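Alcohol dehydrogenase, zinc-containing (Streptococcus pneumoniae serotype 2, PDB 5YLN) probably oxidises alcohols to aldehydes or ketones with NAD+, as a zinc-dependent member of the medium-chain alcohol dehydrogenase family. Local coordinates at residues I88-C94 against D110-F116; I36-T40 against D146-M151. All coordinates share one frame; numbering follows the deposited sequence.

Interaction 1. Residues I88-C94 against D110-F116; sequences ISCVCAC and DEGGWIF. With ZN (zinc ion), chain F.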
ATOM      1  N   ILE A  88      21.588 -20.247   6.998  1.00 40.72           N
ATOM      2  CA  ILE A  88      21.151 -19.390   8.093  1.00 33.60           C
ATOM      3  C   ILE A  88      20.454 -18.180   7.486  1.00 32.76           C
ATOM      4  O   ILE A  88      21.063 -17.414   6.723  1.00 33.98           O
ATOM      5  CB  ILE A  88      22.310 -18.951   8.998  1.00 40.51           C
ATOM      6  CG1 ILE A  88      23.254 -20.127   9.294  1.00 44.66           C
ATOM      7  CG2 ILE A  88      21.762 -18.368  10.298  1.00 27.84           C
ATOM      8  CD1 ILE A  88      24.684 -19.846   8.943  1.00 32.93           C
ATOM      9  N   SER A  89      19.181 -18.011   7.839  1.00 28.58           N
ATOM     10  CA  SER A  89      18.424 -16.839   7.425  1.00 35.40           C
ATOM     11  C   SER A  89      18.919 -15.589   8.148  1.00 33.18           C
ATOM     12  O   SER A  89      19.408 -15.650   9.277  1.00 36.48           O
ATOM     13  CB  SER A  89      16.926 -17.064   7.708  1.00 33.41           C
ATOM     14  OG  SER A  89      16.208 -15.857   7.637  1.00 37.62           O
ATOM     15  N   CYS A  90      18.782 -14.437   7.487  1.00 31.81           N
ATOM     16  CA  CYS A  90      19.158 -13.185   8.134  1.00 29.43           C
ATOM     17  C   CYS A  90      18.218 -12.806   9.270  1.00 33.03           C
ATOM     18  O   CYS A  90      18.556 -11.925  10.069  1.00 35.18           O
ATOM     19  CB  CYS A  90      19.227 -12.048   7.103  1.00 33.88           C
ATOM     20  SG  CYS A  90      17.652 -11.658   6.273  1.00 33.62           S
ATOM     21  N   VAL A  91      17.071 -13.473   9.387  1.00 33.76           N
ATOM     22  CA  VAL A  91      16.033 -13.141  10.354  1.00 32.84           C
ATOM     23  C   VAL A  91      15.854 -14.309  11.315  1.00 36.72           C
ATOM     24  O   VAL A  91      15.715 -15.455  10.877  1.00 31.54           O
ATOM     25  CB  VAL A  91      14.706 -12.822   9.635  1.00 42.76           C
ATOM     26  CG1 VAL A  91      13.539 -12.909  10.604  1.00 42.35           C
ATOM     27  CG2 VAL A  91      14.780 -11.438   8.971  1.00 48.79           C
ATOM     28  N   CYS A  92      15.845 -14.019  12.622  1.00 39.79           N
ATOM     29  CA  CYS A  92      15.553 -15.027  13.636  1.00 35.77           C
ATOM     30  C   CYS A  92      14.068 -15.026  13.969  1.00 36.65           C
ATOM     31  O   CYS A  92      13.461 -13.960  14.116  1.00 34.33           O
ATOM     32  CB  CYS A  92      16.341 -14.760  14.919  1.00 34.90           C
ATOM     33  SG  CYS A  92      18.110 -14.556  14.680  1.00 38.09           S
ATOM     34  N   ALA A  93      13.507 -16.223  14.155  1.00 36.08           N
ATOM     35  CA  ALA A  93      12.080 -16.405  14.407  1.00 37.53           C
ATOM     36  C   ALA A  93      11.892 -17.363  15.579  1.00 37.39           C
ATOM     37  O   ALA A  93      12.363 -18.499  15.531  1.00 44.26           O
ATOM     38  CB  ALA A  93      11.375 -16.940  13.152  1.00 29.13           C
ATOM     39  N   CYS A  94      11.189 -16.917  16.625  1.00 35.87           N
ATOM     40  CA  CYS A  94      10.925 -17.804  17.753  1.00 35.60           C
ATOM     41  C   CYS A  94       9.831 -18.825  17.433  1.00 41.19           C
ATOM     42  O   CYS A  94       9.791 -19.882  18.072  1.00 39.27           O
ATOM     43  CB  CYS A  94      10.547 -16.988  18.997  1.00 28.79           C
ATOM     44  SG  CYS A  94       8.788 -16.350  19.010  1.00 39.50           S
ATOM     45  N   ASP A 110      10.499 -12.004  20.390  1.00 43.70           N
ATOM     46  CA  ASP A 110      11.292 -12.746  21.374  1.00 41.32           C
ATOM     47  C   ASP A 110      12.643 -13.072  20.735  1.00 40.57           C
ATOM     48  O   ASP A 110      12.785 -14.121  20.099  1.00 41.40           O
ATOM     49  CB  ASP A 110      10.544 -13.995  21.807  1.00 37.58           C
ATOM     50  CG  ASP A 110      11.384 -14.910  22.673  1.00 48.71           C
ATOM     51  OD1 ASP A 110      12.350 -14.422  23.296  1.00 50.57           O
ATOM     52  OD2 ASP A 110      11.082 -16.130  22.710  1.00 55.16           O
ATOM     53  N   GLU A 111      13.617 -12.181  20.923  1.00 32.12           N
ATOM     54  CA  GLU A 111      14.939 -12.245  20.290  1.00 30.20           C
ATOM     55  C   GLU A 111      14.820 -12.640  18.818  1.00 42.91           C
ATOM     56  O   GLU A 111      15.381 -13.632  18.354  1.00 50.31           O
ATOM     57  CB  GLU A 111      15.898 -13.195  21.031  1.00 34.53           C
ATOM     58  CG  GLU A 111      17.408 -12.867  20.717  1.00 34.63           C
ATOM     59  CD  GLU A 111      18.456 -13.750  21.435  1.00 43.65           C
ATOM     60  OE1 GLU A 111      18.102 -14.792  22.024  1.00 48.66           O
ATOM     61  OE2 GLU A 111      19.662 -13.389  21.407  1.00 48.71           O
ATOM     62  N   GLY A 112      14.060 -11.830  18.080  1.00 42.24           N
ATOM     63  CA  GLY A 112      13.721 -12.153  16.712  1.00 39.24           C
ATOM     64  C   GLY A 112      13.786 -10.935  15.814  1.00 34.53           C
ATOM     65  O   GLY A 112      14.078  -9.828  16.259  1.00 41.44           O
ATOM     66  N   GLY A 113      13.512 -11.170  14.539  1.00 37.45           N
ATOM     67  CA  GLY A 113      13.638 -10.143  13.534  1.00 39.30           C
ATOM     68  C   GLY A 113      15.033 -10.135  12.942  1.00 33.06           C
ATOM     69  O   GLY A 113      15.785 -11.114  13.019  1.00 29.47           O
ATOM     70  N   TRP A 114      15.389  -8.994  12.354  1.00 35.82           N
ATOM     71  CA  TRP A 114      16.738  -8.815  11.829  1.00 26.68           C
ATOM     72  C   TRP A 114      17.620  -8.358  12.975  1.00 34.71           C
ATOM     73  O   TRP A 114      17.576  -7.199  13.394  1.00 40.56           O
ATOM     74  CB  TRP A 114      16.770  -7.830  10.668  1.00 29.21           C
ATOM     75  CG  TRP A 114      18.156  -7.434  10.359  1.00 34.53           C
ATOM     76  CD1 TRP A 114      19.227  -8.268  10.136  1.00 39.32           C
ATOM     77  CD2 TRP A 114      18.663  -6.107  10.295  1.00 36.13           C
ATOM     78  NE1 TRP A 114      20.371  -7.530   9.915  1.00 31.78           N
ATOM     79  CE2 TRP A 114      20.050  -6.197  10.018  1.00 42.21           C
ATOM     80  CE3 TRP A 114      18.086  -4.845  10.434  1.00 40.13           C
ATOM     81  CZ2 TRP A 114      20.848  -5.074   9.879  1.00 38.35           C
ATOM     82  CZ3 TRP A 114      18.893  -3.728  10.311  1.00 40.76           C
ATOM     83  CH2 TRP A 114      20.250  -3.849  10.029  1.00 36.82           C
ATOM     84  N   ILE A 115      18.417  -9.276  13.512  1.00 27.44           N
ATOM     85  CA  ILE A 115      19.263  -8.906  14.639  1.00 38.31           C
ATOM     86  C   ILE A 115      20.728  -9.255  14.366  1.00 32.39           C
ATOM     87  O   ILE A 115      21.631  -8.664  14.975  1.00 30.73           O
ATOM     88  CB  ILE A 115      18.758  -9.552  15.947  1.00 32.03           C
ATOM     89  CG1 ILE A 115      18.657 -11.071  15.815  1.00 32.44           C
ATOM     90  CG2 ILE A 115      17.399  -8.919  16.393  1.00 31.76           C
ATOM     91  CD1 ILE A 115      18.159 -11.732  17.085  1.00 36.77           C
ATOM     92  N   PHE A 116      20.971 -10.219  13.468  1.00 35.79           N
ATOM     93  CA  PHE A 116      22.351 -10.603  13.140  1.00 35.01           C
ATOM     94  C   PHE A 116      23.110  -9.378  12.611  1.00 35.53           C
ATOM     95  O   PHE A 116      22.653  -8.761  11.637  1.00 30.24           O
ATOM     96  CB  PHE A 116      22.402 -11.736  12.098  1.00 32.44           C
ATOM     97  CG  PHE A 116      22.055 -13.114  12.626  1.00 34.47           C
ATOM     98  CD1 PHE A 116      22.666 -13.637  13.763  1.00 37.37           C
ATOM     99  CD2 PHE A 116      21.148 -13.912  11.941  1.00 27.51           C
ATOM    100  CE1 PHE A 116      22.354 -14.911  14.220  1.00 40.24           C
ATOM    101  CE2 PHE A 116      20.815 -15.193  12.390  1.00 39.02           C
ATOM    102  CZ  PHE A 116      21.412 -15.693  13.534  1.00 36.71           C
TER
HETATM  103 ZN    ZN F 402       8.460 -14.780  17.305  0.71 39.83          ZN
HETATM  104  O   HOH W   1      18.813 -11.972  12.619  1.00 29.90           O

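Interaction 2. Residues I36-T40 against D146-M151; sequences IVKTT and DEALVM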
ATOM      1  N   ILE A  36      30.735 -20.970  10.471  1.00 41.74           N
ATOM      2  CA  ILE A  36      30.497 -20.353   9.170  1.00 35.37           C
ATOM      3  C   ILE A  36      31.416 -20.988   8.134  1.00 31.33           C
ATOM      4  O   ILE A  36      32.630 -21.113   8.346  1.00 42.79           O
ATOM      5  CB  ILE A  36      30.701 -18.829   9.225  1.00 39.44           C
ATOM      6  CG1 ILE A  36      29.738 -18.154  10.205  1.00 31.38           C
ATOM      7  CG2 ILE A  36      30.531 -18.226   7.847  1.00 32.64           C
ATOM      8  CD1 ILE A  36      28.280 -18.366   9.888  1.00 29.78           C
ATOM      9  N   VAL A  37      30.832 -21.411   7.016  1.00 35.30           N
ATOM     10  CA  VAL A  37      31.584 -21.895   5.857  1.00 31.57           C
ATOM     11  C   VAL A  37      31.792 -20.784   4.834  1.00 35.44           C
ATOM     12  O   VAL A  37      32.910 -20.570   4.373  1.00 38.48           O
ATOM     13  CB  VAL A  37      30.872 -23.115   5.225  1.00 38.62           C
ATOM     14  CG1 VAL A  37      31.486 -23.473   3.881  1.00 38.05           C
ATOM     15  CG2 VAL A  37      30.920 -24.312   6.172  1.00 33.39           C
ATOM     16  N   LYS A  38      30.723 -20.062   4.477  1.00 32.99           N
ATOM     17  CA  LYS A  38      30.792 -18.991   3.493  1.00 32.11           C
ATOM     18  C   LYS A  38      29.816 -17.886   3.866  1.00 31.97           C
ATOM     19  O   LYS A  38      28.753 -18.143   4.423  1.00 32.12           O
ATOM     20  CB  LYS A  38      30.482 -19.489   2.079  1.00 36.19           C
ATOM     21  CG  LYS A  38      31.656 -20.133   1.375  1.00 35.66           C
ATOM     22  CD  LYS A  38      31.205 -20.864   0.117  1.00 37.65           C
ATOM     23  CE  LYS A  38      32.361 -21.707  -0.427  1.00 40.43           C
ATOM     24  NZ  LYS A  38      32.088 -22.231  -1.778  1.00 37.07           N
ATOM     25  N   THR A  39      30.194 -16.651   3.564  1.00 31.67           N
ATOM     26  CA  THR A  39      29.369 -15.503   3.904  1.00 29.58           C
ATOM     27  C   THR A  39      29.505 -14.479   2.781  1.00 33.34           C
ATOM     28  O   THR A  39      30.162 -14.728   1.763  1.00 34.46           O
ATOM     29  CB  THR A  39      29.767 -14.932   5.278  1.00 37.92           C
ATOM     30  OG1 THR A  39      28.788 -13.991   5.714  1.00 37.53           O
ATOM     31  CG2 THR A  39      31.168 -14.234   5.238  1.00 30.58           C
ATOM     32  N   THR A  40      28.860 -13.327   2.963  1.00 30.03           N
ATOM     33  CA  THR A  40      28.932 -12.219   2.012  1.00 31.75           C
ATOM     34  C   THR A  40      28.748 -10.885   2.766  1.00 30.46           C
ATOM     35  O   THR A  40      28.631 -10.846   3.994  1.00 31.21           O
ATOM     36  CB  THR A  40      27.891 -12.437   0.895  1.00 34.52           C
ATOM     37  OG1 THR A  40      28.013 -11.444  -0.133  1.00 32.09           O
ATOM     38  CG2 THR A  40      26.493 -12.384   1.441  1.00 28.46           C
ATOM     39  N   ASP A 146      27.031 -23.407  -3.234  1.00 40.95           N
ATOM     40  CA  ASP A 146      27.206 -22.561  -2.053  1.00 41.01           C
ATOM     41  C   ASP A 146      26.893 -21.101  -2.361  1.00 30.97           C
ATOM     42  O   ASP A 146      26.244 -20.420  -1.566  1.00 40.32           O
ATOM     43  CB  ASP A 146      28.635 -22.690  -1.530  1.00 42.25           C
ATOM     44  CG  ASP A 146      28.907 -24.028  -0.826  1.00 50.27           C
ATOM     45  OD1 ASP A 146      28.010 -24.903  -0.761  1.00 50.46           O
ATOM     46  OD2 ASP A 146      30.036 -24.187  -0.309  1.00 52.34           O
ATOM     47  N   GLU A 147      27.315 -20.621  -3.529  1.00 32.45           N
ATOM     48  CA  GLU A 147      27.094 -19.224  -3.878  1.00 37.77           C
ATOM     49  C   GLU A 147      25.610 -18.923  -4.002  1.00 38.11           C
ATOM     50  O   GLU A 147      25.153 -17.848  -3.601  1.00 37.57           O
ATOM     51  CB  GLU A 147      27.822 -18.882  -5.179  1.00 42.56           C
ATOM     52  CG  GLU A 147      29.346 -18.876  -5.070  1.00 57.94           C
ATOM     53  CD  GLU A 147      29.936 -20.265  -4.877  1.00 66.55           C
ATOM     54  OE1 GLU A 147      30.726 -20.439  -3.927  1.00 69.11           O
ATOM     55  OE2 GLU A 147      29.598 -21.183  -5.658  1.00 64.88           O
ATOM     56  N   ALA A 148      24.838 -19.865  -4.549  1.00 34.49           N
ATOM     57  CA  ALA A 148      23.402 -19.656  -4.645  1.00 34.30           C
ATOM     58  C   ALA A 148      22.747 -19.733  -3.271  1.00 37.03           C
ATOM     59  O   ALA A 148      21.816 -18.974  -2.981  1.00 35.86           O
ATOM     60  CB  ALA A 148      22.775 -20.674  -5.596  1.00 42.65           C
ATOM     61  N   LEU A 149      23.230 -20.624  -2.404  1.00 34.53           N
ATOM     62  CA  LEU A 149      22.613 -20.744  -1.087  1.00 28.97           C
ATOM     63  C   LEU A 149      22.847 -19.502  -0.234  1.00 29.37           C
ATOM     64  O   LEU A 149      21.950 -19.085   0.508  1.00 30.78           O
ATOM     65  CB  LEU A 149      23.132 -21.992  -0.377  1.00 33.35           C
ATOM     66  CG  LEU A 149      22.653 -23.302  -1.009  1.00 34.02           C
ATOM     67  CD1 LEU A 149      23.477 -24.497  -0.497  1.00 32.38           C
ATOM     68  CD2 LEU A 149      21.122 -23.496  -0.761  1.00 26.29           C
ATOM     69  N   VAL A 150      24.047 -18.905  -0.297  1.00 31.65           N
ATOM     70  CA  VAL A 150      24.290 -17.703   0.506  1.00 32.06           C
ATOM     71  C   VAL A 150      23.341 -16.578   0.096  1.00 33.04           C
ATOM     72  O   VAL A 150      22.937 -15.758   0.929  1.00 34.55           O
ATOM     73  CB  VAL A 150      25.766 -17.273   0.397  1.00 35.63           C
ATOM     74  CG1 VAL A 150      25.991 -15.890   1.033  1.00 35.94           C
ATOM     75  CG2 VAL A 150      26.647 -18.288   1.074  1.00 32.49           C
ATOM     76  N   MET A 151      22.978 -16.514  -1.188  1.00 34.99           N
ATOM     77  CA  MET A 151      22.029 -15.512  -1.664  1.00 26.53           C
ATOM     78  C   MET A 151      20.636 -15.705  -1.069  1.00 27.90           C
ATOM     79  O   MET A 151      19.846 -14.758  -1.047  1.00 37.18           O
ATOM     80  CB  MET A 151      21.971 -15.539  -3.199  1.00 26.56           C
ATOM     81  CG  MET A 151      23.313 -15.254  -3.914  1.00 27.09           C
ATOM     82  SD  MET A 151      24.071 -13.637  -3.533  1.00 35.97           S
ATOM     83  CE  MET A 151      25.225 -14.008  -2.215  1.00 30.82           C
TER

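Interaction 1. Residues I88-C94 against D110-F116
The sulfur of Cys92 lies over one face of the Phe116 ring, its SG 4.0 Å from the ring centroid and 28° off the normal. With SG anti to its carbonyl carbon (chi1 -52°), the thiol turns to this face, and Ile115 presses CG1 against the same SG from 3.7 Å. A small, polarisable, weakly polar sulfur suits such a buried place. The ring meets the other segment at its edge too: CE2 stands 3.4 Å from Ser89 O, near the ring plane, while CG2 of Ile88 packs obliquely on it. Beside this tight part, Cys92 and Gly113 form an antiparallel hydrogen-bonded pair, Cys92 N to Gly113 O at 2.9 Å and Gly113 N to Cys92 O at 2.8 Å. Gly113 has a positive phi (90°), where a side chain would press on the preceding carbonyl.

Toward Trp114 the pairing gives way to water: one molecule donates to Cys90 O (2.6 Å) and accepts from Ile115 N, bridging the two segments. At the other end the exposed Asp110 meets Cys94 only loosely, OD2 standing 3.8 Å from Cys94 CB. There Cys94 SG binds zinc at 2.3 Å in the Cys4 site, completed by Cys97, Cys100 and Cys108, so the metal gathers the loop between the segments.

Around this short two-stranded sheet, Ile88 and Phe116 both rest on Leu128 of strand 127-129, Cys92 and Phe116 touch Thr136 of helix 133-136, and Trp114 meets the zinc ligand His64 edge-to-face.

Interaction 2. Residues I36-T40 against D146-M151
Lys38 reaches from its strand to the start of helix 146-151 and places its ammonium between two carboxylates. The ionic part of the contact is this network: NZ lies 3.1 Å from Glu147 OE1, met nearly along the C-O axis of that oxygen, and 3.2 Å from Asp146 OD2 in a weak hydrogen bond that is part of the same salt-bridge network. An extended chain beyond CG gives the lysine its reach, whereas Glu147 bends at chi2 (70°) to bring its carboxylate back toward NZ. The lysine chain passes across the aspartate, and its CD lies 3.6 Å from Asp146 CB, adding methylene packing to the charge contact. The other carboxylate oxygen, Asp146 OD1, forms a salt bridge with Lys85.

The apolar part lies one helical turn further on. Val150 directs its two methyls to different residues: CG1 packs at 3.6 Å on Thr40 CG2, and CG2 lies 4.1 Å from Lys38 CB. A branched valine can fill both positions without a long side chain. Met151 adds its terminal CE, 4.2 Å from Thr40 CG2, its chain bent at chi2 (-59°) and chi3. Thr40 serves two environments, its methyl facing the helix while OG1 hydrogen-bonds to Val347 O.

Backbone geometry frames these contacts. The strand and helix axes run 79° apart and approach to 8.7 Å, and a classic beta bulge puts Val37 and Lys38 both opposite Ile67.

Chemically, the contact is divided along the helix. Two acids in its first turn share Lys38, and Asp146 has Lys85 besides, so two positive charges probably hold both acids ionised; their negative charge would also be expected to suit the amino end of the helix dipole. Buried methyls pack the following turn against the end of the strand and Thr40.

The two contacts meet where Ile88 CD1 of interaction 1 lies 4.0 Å from Ile36 CD1 of interaction 2, although their centres are 18 Å apart. Segment 88-94 leaves the large mixed sheet at Ile88, and 36-40 lies on strand 33-39 of that sheet, so both have one foot on it. Both are partly buried, but interaction 1 has an exposed end at Asp110, whereas no touching residue of interaction 2 is fully exposed. Interaction 1 relies on backbone bonds, sulfur, water and a metal-bound loop; interaction 2 sets a helix across a strand through methyls and salt bridges. Interaction 1 includes a ligand of one zinc; both approach the other site, through Trp114 beside His64 and Thr40 near Cys42.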